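Local coordinates for protein esterase (Xanthomonas oryzae pv. oryzae, PDB 3H2K) that probably hydrolyses ester bonds as a secreted-lipase-like alpha/beta hydrolase, and binds octyl glucoside detergent next to a likely serine-histidine-aspartate triad, at residues 86-91 against 273-278; 173-178 against 375-380; 223-228 against 335-340. All coordinates share one frame; numbering follows the deposited sequence.

Overall arrangement
Running from the N terminus, the chain passes 86-91, just after strand 79-85, then 173-178, where strand 169-175 turns into helix 177-192, and the loop 223-228. Contact 1 closes first, when 273-278, at the start of helix 275-280, returns to 86-91. Contact 3 closes when 335-340, after strand 328-332, meets 223-228, and contact 2 closes last, when 375-380, leading into helix 377-396, meets 173-178. Contacts 2 and 3 therefore both cross contact 1, and contact 3 is nested within contact 2. Contacts 1 and 2 touch through Pro87 and Ser176, contacts 2 and 3 at His377 and Asp336. Together they tie central sheet strand ends to the helices and loops around the probable active site.

Contact 1. Residues 86-91 against 273-278; sequences HPTEAL and QSLTDM. With BOG (octyl beta-D-glucopyranoside), chain C.
The N-terminal cap of helix 275-280 meets the loop that follows strand 79-85, and Ala90 and Leu275 make the tightest part of the join. The methyl CB of Ala90 lies 3.3 Å from Leu275 CD1, closer than usual carbon packing. The other branch, Leu275 CD2, reaches Thr88 CG2 at 3.5 Å, the two side chains crossing at about a right angle. Leu275 thus divides its two methyls between the loop residues; its chi1 of -116° lies away from a staggered value, and both methyls are closely packed. CD2 also packs against the octyl tail of the glucoside in chain C.

Met278 extends its chain to set CE against Ala90 CB at 3.8 Å, whereas Leu91 lays CD1 alongside the backbone of Gln273. Polar linkage across the gap is by water: one molecule accepts from Ala90 N and Leu275 N and donates to Glu89 OE2. The same OE2 takes Leu91 N through its anti lone pair, so the carboxylate helps to fix both the water and its own loop. On the helix side a capping box is closed: Asp277 N donates to Ser274 OG at 3.0 Å, and Ser274 N donates to Asp277 OD2 along an almost straight path (174°), arriving from above the carboxylate plane.

Around this join, Thr88 OG1 is hydrogen-bonded to Tyr138 OH. Helix 231-246 contributes Leu234 against both Thr88 and Leu275, while helix 262-268 brings Leu268 against Gln273 and Met278.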
loop_
_atom_site.group_PDB
_atom_site.type_symbol
_atom_site.label_atom_id
_atom_site.label_comp_id
_atom_site.label_asym_id
_atom_site.label_seq_id
_atom_site.Cartn_x
_atom_site.Cartn_y
_atom_site.Cartn_z
ATOM N N HIS A 86 2.907 1.375 -1.840
ATOM C CA HIS A 86 3.400 2.079 -0.665
ATOM C C HIS A 86 2.274 2.256 0.351
ATOM O O HIS A 86 1.102 2.068 0.026
ATOM C CB HIS A 86 4.001 3.443 -1.046
ATOM C CG HIS A 86 2.992 4.475 -1.452
ATOM N ND1 HIS A 86 2.877 4.934 -2.748
ATOM C CD2 HIS A 86 2.083 5.169 -0.728
ATOM C CE1 HIS A 86 1.944 5.869 -2.802
ATOM N NE2 HIS A 86 1.447 6.031 -1.590
ATOM N N PRO A 87 2.625 2.609 1.600
ATOM C CA PRO A 87 1.673 2.815 2.694
ATOM C C PRO A 87 0.939 4.157 2.662
ATOM O O PRO A 87 1.177 4.996 1.791
ATOM C CB PRO A 87 2.551 2.659 3.935
ATOM C CG PRO A 87 3.870 3.264 3.474
ATOM C CD PRO A 87 4.016 2.637 2.099
ATOM N N THR A 88 0.042 4.347 3.624
ATOM C CA THR A 88 -0.735 5.573 3.720
ATOM C C THR A 88 0.158 6.808 3.647
ATOM O O THR A 88 1.106 6.952 4.420
ATOM C CB THR A 88 -1.522 5.630 5.037
ATOM O OG1 THR A 88 -2.319 4.448 5.163
ATOM C CG2 THR A 88 -2.435 6.854 5.063
ATOM N N GLU A 89 -0.154 7.695 2.710
ATOM C CA GLU A 89 0.605 8.923 2.529
ATOM C C GLU A 89 -0.352 10.118 2.529
ATOM O O GLU A 89 -1.175 10.263 1.622
ATOM C CB GLU A 89 1.377 8.865 1.204
ATOM C CG GLU A 89 2.188 10.117 0.909
ATOM C CD GLU A 89 3.219 10.394 1.988
ATOM O OE1 GLU A 89 4.269 9.713 1.993
ATOM O OE2 GLU A 89 2.966 11.279 2.838
ATOM N N ALA A 90 -0.242 10.969 3.547
ATOM C CA ALA A 90 -1.096 12.153 3.662
ATOM C C ALA A 90 -0.465 13.417 3.064
ATOM O O ALA A 90 -1.152 14.423 2.855
ATOM C CB ALA A 90 -1.461 12.396 5.130
ATOM N N LEU A 91 0.836 13.376 2.796
ATOM C CA LEU A 91 1.516 14.528 2.208
ATOM C C LEU A 91 1.294 14.452 0.700
ATOM O O LEU A 91 1.839 13.573 0.029
ATOM C CB LEU A 91 3.013 14.490 2.533
ATOM C CG LEU A 91 3.796 15.761 2.181
ATOM C CD1 LEU A 91 3.234 16.939 2.991
ATOM C CD2 LEU A 91 5.283 15.567 2.489
ATOM N N GLN A 273 0.613 18.199 5.359
ATOM C CA GLN A 273 1.178 17.487 6.500
ATOM C C GLN A 273 1.267 15.978 6.302
ATOM O O GLN A 273 0.423 15.371 5.643
ATOM C CB GLN A 273 0.346 17.756 7.755
ATOM C CG GLN A 273 0.456 19.165 8.321
ATOM C CD GLN A 273 -0.451 19.366 9.526
ATOM O OE1 GLN A 273 -1.643 19.642 9.384
ATOM N NE2 GLN A 273 0.106 19.204 10.715
ATOM N N SER A 274 2.298 15.380 6.889
ATOM C CA SER A 274 2.479 13.939 6.824
ATOM C C SER A 274 1.672 13.376 7.991
ATOM O O SER A 274 1.294 14.112 8.905
ATOM C CB SER A 274 3.946 13.577 7.021
ATOM O OG SER A 274 4.331 13.845 8.362
ATOM N N LEU A 275 1.406 12.075 7.962
ATOM C CA LEU A 275 0.662 11.437 9.044
ATOM C C LEU A 275 1.415 11.637 10.364
ATOM O O LEU A 275 0.809 11.864 11.413
ATOM C CB LEU A 275 0.505 9.945 8.749
ATOM C CG LEU A 275 -0.898 9.381 8.523
ATOM C CD1 LEU A 275 -1.689 10.288 7.617
ATOM C CD2 LEU A 275 -0.786 7.980 7.937
ATOM N N THR A 276 2.740 11.563 10.306
ATOM C CA THR A 276 3.560 11.737 11.503
ATOM C C THR A 276 3.417 13.148 12.068
ATOM O O THR A 276 3.264 13.313 13.279
ATOM C CB THR A 276 5.046 11.445 11.207
ATOM O OG1 THR A 276 5.174 10.099 10.733
ATOM C CG2 THR A 276 5.895 11.610 12.476
ATOM N N ASP A 277 3.460 14.163 11.202
ATOM C CA ASP A 277 3.297 15.543 11.666
ATOM C C ASP A 277 1.986 15.616 12.452
ATOM O O ASP A 277 1.951 16.075 13.594
ATOM C CB ASP A 277 3.212 16.541 10.495
ATOM C CG ASP A 277 4.509 16.650 9.695
ATOM O OD1 ASP A 277 5.604 16.524 10.286
ATOM O OD2 ASP A 277 4.429 16.889 8.466
ATOM N N MET A 278 0.911 15.146 11.822
ATOM C CA MET A 278 -0.423 15.156 12.424
ATOM C C MET A 278 -0.508 14.477 13.787
ATOM O O MET A 278 -1.141 14.991 14.708
ATOM C CB MET A 278 -1.431 14.497 11.479
ATOM C CG MET A 278 -1.754 15.300 10.237
ATOM S SD MET A 278 -3.021 14.463 9.242
ATOM C CE MET A 278 -2.568 15.021 7.595
HETATM C C1 BOG C . 6.911 6.670 12.443
HETATM O O1 BOG C . 6.236 7.704 13.174
HETATM C C2 BOG C . 7.818 7.312 11.392
HETATM O O2 BOG C . 7.040 8.081 10.470
HETATM C C3 BOG C . 8.595 6.230 10.640
HETATM O O3 BOG C . 9.525 6.844 9.745
HETATM C C4 BOG C . 9.351 5.360 11.645
HETATM O O4 BOG C . 9.954 4.262 10.955
HETATM C C5 BOG C . 8.388 4.820 12.706
HETATM O O5 BOG C . 7.708 5.903 13.360
HETATM C C6 BOG C . 9.200 4.048 13.748
HETATM O O6 BOG C . 8.331 3.570 14.778
HETATM C "C1'" BOG C . 5.054 7.185 13.800
HETATM C "C2'" BOG C . 3.831 7.642 13.002
HETATM C "C3'" BOG C . 2.533 7.162 13.655
HETATM C "C4'" BOG C . 1.309 7.738 12.940
HETATM C "C5'" BOG C . 1.195 7.232 11.500
HETATM C "C6'" BOG C . 0.911 5.730 11.458
HETATM C "C7'" BOG C . 0.724 5.255 10.016
HETATM C "C8'" BOG C . 0.392 3.762 9.966
HETATM O O HOH W 1 1.797 10.525 5.653
#

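Contact 2. Residues 173-178 against 375-380; sequences SGYSQG and FAHMLT. With BOG (octyl beta-D-glucopyranoside), chain B.
His377 O is approached from across the contact by the edge of the Tyr175 ring, near its plane, with Tyr175 CE1 at 3.5 Å. The same oxygen accepts from both Thr380 N and Thr380 OG1, the bond from Thr380 OG1 to His377 O measuring 2.9 Å and lying in the carbonyl plane. Thr380 OG1 is also bonded to Ser206 OG.

Ser176 OG and His377 NE2 are 2.7 Å apart, a short hydrogen bond in which either atom could be the donor. OG meets the imidazole at its edge, in the ring plane. Ser176 has its OG turned away from the backbone N, which brings it to NE2. The other ring nitrogen, His377 ND1, is hydrogen-bonded to Asp336 OD2, so the imidazole is held at both nitrogens. This geometry, with Ser176 between Gly174 and Gly178 in a GxSxG sequence, is consistent with the nucleophile elbow and catalytic triad of an alpha/beta hydrolase. Ser176 adopts phi 63° and psi -117°, the strained backbone expected at such an elbow.

Tyr175 flanks the pair. The Tyr175 and His377 ring planes lie at 30° and are slid apart, with centroids 5.1 Å apart, so overlap is slight; Tyr175 CE1 stands over one imidazole face, offset toward the rim. Ser176 CB lies above the centre of one tyrosine face. The terminal carbon C8' of the chain B octyl glucoside is 3.8 Å from Ser176 OG, placing its tail beside the probable nucleophile.

The join thus sets Tyr175 and the turn at Ser176, between strand 169-175 and helix 177-192, against helix 377-396. Trp84 of the adjoining strand 79-85 packs on Tyr175, and Val339 from the loop after strand 328-332 touches His377.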
loop_
_atom_site.group_PDB
_atom_site.type_symbol
_atom_site.label_atom_id
_atom_site.label_comp_id
_atom_site.label_asym_id
_atom_site.label_seq_id
_atom_site.Cartn_x
_atom_site.Cartn_y
_atom_site.Cartn_z
ATOM N N SER A 173 3.637 -6.937 -4.045
ATOM C CA SER A 173 3.839 -6.821 -2.609
ATOM C C SER A 173 3.463 -5.400 -2.225
ATOM O O SER A 173 3.309 -4.538 -3.086
ATOM C CB SER A 173 5.295 -7.110 -2.239
ATOM O OG SER A 173 5.407 -7.329 -0.845
ATOM N N GLY A 174 3.308 -5.152 -0.933
ATOM C CA GLY A 174 2.927 -3.825 -0.487
ATOM C C GLY A 174 2.718 -3.873 1.006
ATOM O O GLY A 174 2.413 -4.927 1.554
ATOM N N TYR A 175 2.859 -2.730 1.665
ATOM C CA TYR A 175 2.726 -2.675 3.113
ATOM C C TYR A 175 1.650 -1.689 3.575
ATOM O O TYR A 175 1.541 -0.592 3.035
ATOM C CB TYR A 175 4.097 -2.321 3.702
ATOM C CG TYR A 175 4.060 -1.556 5.005
ATOM C CD1 TYR A 175 3.686 -2.177 6.195
ATOM C CD2 TYR A 175 4.392 -0.204 5.043
ATOM C CE1 TYR A 175 3.642 -1.459 7.397
ATOM C CE2 TYR A 175 4.352 0.519 6.233
ATOM C CZ TYR A 175 3.978 -0.113 7.404
ATOM O OH TYR A 175 3.947 0.602 8.581
ATOM N N SER A 176 0.859 -2.109 4.566
ATOM C CA SER A 176 -0.215 -1.299 5.146
ATOM C C SER A 176 -1.274 -1.015 4.068
ATOM O O SER A 176 -1.910 -1.946 3.571
ATOM C CB SER A 176 0.374 -0.001 5.716
ATOM O OG SER A 176 -0.549 0.651 6.568
ATOM N N GLN A 177 -1.490 0.247 3.710
ATOM C CA GLN A 177 -2.452 0.514 2.638
ATOM C C GLN A 177 -1.915 -0.236 1.412
ATOM O O GLN A 177 -2.676 -0.704 0.566
ATOM C CB GLN A 177 -2.529 2.007 2.308
ATOM C CG GLN A 177 -3.468 2.309 1.130
ATOM C CD GLN A 177 -3.285 3.706 0.561
ATOM O OE1 GLN A 177 -3.909 4.064 -0.439
ATOM N NE2 GLN A 177 -2.429 4.500 1.192
ATOM N N GLY A 178 -0.588 -0.343 1.340
ATOM C CA GLY A 178 0.060 -1.031 0.236
ATOM C C GLY A 178 -0.293 -2.507 0.162
ATOM O O GLY A 178 -0.187 -3.120 -0.900
ATOM N N PHE A 375 1.911 0.665 17.407
ATOM C CA PHE A 375 3.250 0.946 16.900
ATOM C C PHE A 375 3.975 -0.248 16.292
ATOM O O PHE A 375 4.948 -0.072 15.567
ATOM C CB PHE A 375 4.126 1.559 18.003
ATOM C CG PHE A 375 3.741 2.965 18.367
ATOM C CD1 PHE A 375 2.719 3.212 19.280
ATOM C CD2 PHE A 375 4.377 4.046 17.764
ATOM C CE1 PHE A 375 2.333 4.520 19.584
ATOM C CE2 PHE A 375 4.002 5.355 18.058
ATOM C CZ PHE A 375 2.978 5.594 18.970
ATOM N N ALA A 376 3.511 -1.455 16.586
ATOM C CA ALA A 376 4.141 -2.652 16.034
ATOM C C ALA A 376 3.900 -2.729 14.519
ATOM O O ALA A 376 4.571 -3.484 13.808
ATOM C CB ALA A 376 3.589 -3.892 16.720
ATOM N N HIS A 377 2.937 -1.943 14.039
ATOM C CA HIS A 377 2.597 -1.905 12.617
ATOM C C HIS A 377 3.796 -1.487 11.756
ATOM O O HIS A 377 4.100 -2.133 10.753
ATOM C CB HIS A 377 1.426 -0.935 12.394
ATOM C CG HIS A 377 0.897 -0.927 10.991
ATOM N ND1 HIS A 377 0.329 -2.037 10.403
ATOM C CD2 HIS A 377 0.852 0.057 10.060
ATOM C CE1 HIS A 377 -0.043 -1.737 9.170
ATOM N NE2 HIS A 377 0.264 -0.473 8.937
ATOM N N MET A 378 4.484 -0.418 12.146
ATOM C CA MET A 378 5.630 0.057 11.379
ATOM C C MET A 378 6.800 -0.930 11.346
ATOM O O MET A 378 7.671 -0.833 10.476
ATOM C CB MET A 378 6.123 1.406 11.916
ATOM C CG MET A 378 5.160 2.575 11.695
ATOM S SD MET A 378 3.662 2.483 12.710
ATOM C CE MET A 378 4.188 3.373 14.187
ATOM N N LEU A 379 6.817 -1.877 12.279
ATOM C CA LEU A 379 7.894 -2.865 12.337
ATOM C C LEU A 379 7.727 -4.000 11.329
ATOM O O LEU A 379 8.704 -4.643 10.952
ATOM C CB LEU A 379 7.998 -3.463 13.745
ATOM C CG LEU A 379 8.342 -2.540 14.921
ATOM C CD1 LEU A 379 8.388 -3.363 16.201
ATOM C CD2 LEU A 379 9.682 -1.852 14.686
ATOM N N THR A 380 6.495 -4.248 10.892
ATOM C CA THR A 380 6.234 -5.335 9.947
ATOM C C THR A 380 6.694 -5.034 8.525
ATOM O O THR A 380 6.891 -5.949 7.730
ATOM C CB THR A 380 4.730 -5.702 9.890
ATOM O OG1 THR A 380 3.988 -4.622 9.313
ATOM C CG2 THR A 380 4.199 -5.994 11.286
HETATM C C1 BOG B . -10.331 3.278 14.561
HETATM O O1 BOG B . -9.068 2.841 14.037
HETATM C C2 BOG B . -10.124 4.024 15.880
HETATM O O2 BOG B . -9.478 3.178 16.836
HETATM C C3 BOG B . -11.477 4.482 16.426
HETATM O O3 BOG B . -11.272 5.287 17.590
HETATM C C4 BOG B . -12.210 5.303 15.363
HETATM O O4 BOG B . -13.546 5.542 15.811
HETATM C C5 BOG B . -12.259 4.543 14.036
HETATM O O5 BOG B . -10.938 4.171 13.615
HETATM C C6 BOG B . -12.850 5.457 12.960
HETATM O O6 BOG B . -12.001 6.595 12.790
HETATM C "C1'" BOG B . -9.275 2.167 12.787
HETATM C "C2'" BOG B . -7.929 2.077 12.064
HETATM C "C3'" BOG B . -8.060 1.408 10.695
HETATM C "C4'" BOG B . -6.720 1.476 9.960
HETATM C "C5'" BOG B . -6.797 0.881 8.552
HETATM C "C6'" BOG B . -5.465 1.088 7.827
HETATM C "C7'" BOG B . -5.532 0.586 6.384
HETATM C "C8'" BOG B . -4.221 0.871 5.647
#

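Contact 3. Residues 223-228 against 335-340; sequences NAVGEN and NDATVP. With BOG (octyl beta-D-glucopyranoside), chain B.
Asn223 runs from CB, which points at residues 335-340, to an amide whose CG lies 3.9 Å from Pro340 CG and whose two ends do different work. With chi1 at 53°, CG sits between the backbone N and the carbonyl carbon. From there ND2 donates across the contact to Ala337 O at 2.8 Å, an acceptor almost exactly in the amide plane, and is also bonded to Ser218 OG. OD1 faces its own chain, taking Val225 N in the carbonyl plane and Gly226 N from above it, an Asx turn and motif that fix the amide's rotation.

Asn228 supplies the second bond across, ND2 to Thr338 O at 2.9 Å, bent to 134° at the hydrogen. Its OD1 accepts from a water that also donates to Thr338 OG1, itself hydrogen-bonded to Ala374 O. Between the two asparagines, Ala337 CB packs 3.6 Å from Glu227 O, and Val225 CG1 lies 3.3 Å from Asp336 O.

Asp336 OD1 closes a matching Asx turn by accepting from Thr338 N and Val339 N, while OD2 is bonded to His377 ND1. The two asparagine amides thus satisfy the successive carbonyls Ala337 O and Thr338 O just after Asp336, whose carboxylate is shared between its own loop and the histidine, consistent with the acid of a triad.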
loop_
_atom_site.group_PDB
_atom_site.type_symbol
_atom_site.label_atom_id
_atom_site.label_comp_id
_atom_site.label_asym_id
_atom_site.label_seq_id
_atom_site.Cartn_x
_atom_site.Cartn_y
_atom_site.Cartn_z
ATOM N N ASN A 223 -9.165 -2.874 19.691
ATOM C CA ASN A 223 -9.568 -4.156 19.131
ATOM C C ASN A 223 -8.997 -5.264 20.015
ATOM O O ASN A 223 -8.379 -4.981 21.031
ATOM C CB ASN A 223 -9.045 -4.277 17.693
ATOM C CG ASN A 223 -7.550 -4.031 17.597
ATOM O OD1 ASN A 223 -6.757 -4.777 18.168
ATOM N ND2 ASN A 223 -7.160 -2.973 16.877
ATOM N N ALA A 224 -9.207 -6.519 19.633
ATOM C CA ALA A 224 -8.709 -7.648 20.414
ATOM C C ALA A 224 -7.197 -7.595 20.648
ATOM O O ALA A 224 -6.702 -8.145 21.634
ATOM C CB ALA A 224 -9.082 -8.956 19.728
ATOM N N VAL A 225 -6.468 -6.932 19.752
ATOM C CA VAL A 225 -5.017 -6.829 19.875
ATOM C C VAL A 225 -4.564 -5.706 20.814
ATOM O O VAL A 225 -3.665 -5.897 21.635
ATOM C CB VAL A 225 -4.351 -6.611 18.489
ATOM C CG1 VAL A 225 -2.831 -6.542 18.643
ATOM C CG2 VAL A 225 -4.734 -7.735 17.550
ATOM N N GLY A 226 -5.187 -4.538 20.690
ATOM C CA GLY A 226 -4.817 -3.413 21.531
ATOM C C GLY A 226 -5.534 -2.156 21.089
ATOM O O GLY A 226 -6.605 -2.236 20.486
ATOM N N GLU A 227 -4.958 -0.995 21.381
ATOM C CA GLU A 227 -5.578 0.262 20.987
ATOM C C GLU A 227 -5.177 0.653 19.570
ATOM O O GLU A 227 -3.995 0.610 19.217
ATOM C CB GLU A 227 -5.188 1.389 21.946
ATOM C CG GLU A 227 -5.550 1.143 23.402
ATOM C CD GLU A 227 -5.854 2.432 24.149
ATOM O OE1 GLU A 227 -6.998 2.928 24.038
ATOM O OE2 GLU A 227 -4.953 2.959 24.835
ATOM N N ASN A 228 -6.161 1.027 18.754
ATOM C CA ASN A 228 -5.873 1.436 17.388
ATOM C C ASN A 228 -5.604 2.931 17.423
ATOM O O ASN A 228 -6.381 3.746 16.929
ATOM C CB ASN A 228 -7.044 1.128 16.458
ATOM C CG ASN A 228 -6.603 1.015 15.014
ATOM O OD1 ASN A 228 -5.813 1.834 14.538
ATOM N ND2 ASN A 228 -7.104 -0.000 14.309
ATOM N N ASN A 335 1.141 -8.703 16.982
ATOM C CA ASN A 335 1.308 -7.576 17.904
ATOM C C ASN A 335 0.663 -6.309 17.319
ATOM O O ASN A 335 0.391 -5.350 18.038
ATOM C CB ASN A 335 2.799 -7.290 18.134
ATOM C CG ASN A 335 3.542 -8.458 18.759
ATOM O OD1 ASN A 335 4.695 -8.726 18.407
ATOM N ND2 ASN A 335 2.901 -9.144 19.708
ATOM N N ASP A 336 0.439 -6.322 16.006
ATOM C CA ASP A 336 -0.130 -5.185 15.266
ATOM C C ASP A 336 -1.560 -4.824 15.679
ATOM O O ASP A 336 -2.494 -5.594 15.452
ATOM C CB ASP A 336 -0.107 -5.505 13.764
ATOM C CG ASP A 336 -0.297 -4.278 12.893
ATOM O OD1 ASP A 336 -0.919 -3.293 13.348
ATOM O OD2 ASP A 336 0.171 -4.312 11.738
ATOM N N ALA A 337 -1.735 -3.646 16.268
ATOM C CA ALA A 337 -3.067 -3.216 16.694
ATOM C C ALA A 337 -3.675 -2.182 15.740
ATOM O O ALA A 337 -4.823 -1.771 15.910
ATOM C CB ALA A 337 -3.012 -2.658 18.116
ATOM N N THR A 338 -2.900 -1.761 14.743
ATOM C CA THR A 338 -3.376 -0.792 13.750
ATOM C C THR A 338 -4.145 -1.562 12.673
ATOM O O THR A 338 -5.285 -1.225 12.339
ATOM C CB THR A 338 -2.196 -0.043 13.104
ATOM O OG1 THR A 338 -1.486 0.676 14.119
ATOM C CG2 THR A 338 -2.687 0.941 12.038
ATOM N N VAL A 339 -3.509 -2.598 12.133
ATOM C CA VAL A 339 -4.136 -3.449 11.128
ATOM C C VAL A 339 -4.005 -4.888 11.619
ATOM O O VAL A 339 -3.033 -5.579 11.300
ATOM C CB VAL A 339 -3.452 -3.314 9.748
ATOM C CG1 VAL A 339 -4.118 -4.262 8.746
ATOM C CG2 VAL A 339 -3.540 -1.867 9.262
ATOM N N PRO A 340 -4.982 -5.352 12.419
ATOM C CA PRO A 340 -4.985 -6.713 12.970
ATOM C C PRO A 340 -4.667 -7.803 11.948
ATOM O O PRO A 340 -5.139 -7.768 10.806
ATOM C CB PRO A 340 -6.390 -6.846 13.548
ATOM C CG PRO A 340 -6.670 -5.443 14.039
ATOM C CD PRO A 340 -6.167 -4.596 12.875
HETATM C C1 BOG B . -10.331 3.278 14.561
HETATM O O1 BOG B . -9.068 2.841 14.037
HETATM C C2 BOG B . -10.124 4.024 15.880
HETATM O O2 BOG B . -9.478 3.178 16.836
HETATM C C3 BOG B . -11.477 4.482 16.426
HETATM O O3 BOG B . -11.272 5.287 17.590
HETATM C C4 BOG B . -12.210 5.303 15.363
HETATM O O4 BOG B . -13.546 5.542 15.811
HETATM C C5 BOG B . -12.259 4.543 14.036
HETATM O O5 BOG B . -10.938 4.171 13.615
HETATM C C6 BOG B . -12.850 5.457 12.960
HETATM O O6 BOG B . -12.001 6.595 12.790
HETATM C "C1'" BOG B . -9.275 2.167 12.787
HETATM C "C2'" BOG B . -7.929 2.077 12.064
HETATM C "C3'" BOG B . -8.060 1.408 10.695
HETATM C "C4'" BOG B . -6.720 1.476 9.960
HETATM C "C5'" BOG B . -6.797 0.881 8.552
HETATM C "C6'" BOG B . -5.465 1.088 7.827
HETATM C "C7'" BOG B . -5.532 0.586 6.384
HETATM C "C8'" BOG B . -4.221 0.871 5.647
HETATM O O HOH W 2 -3.250 2.515 15.014
#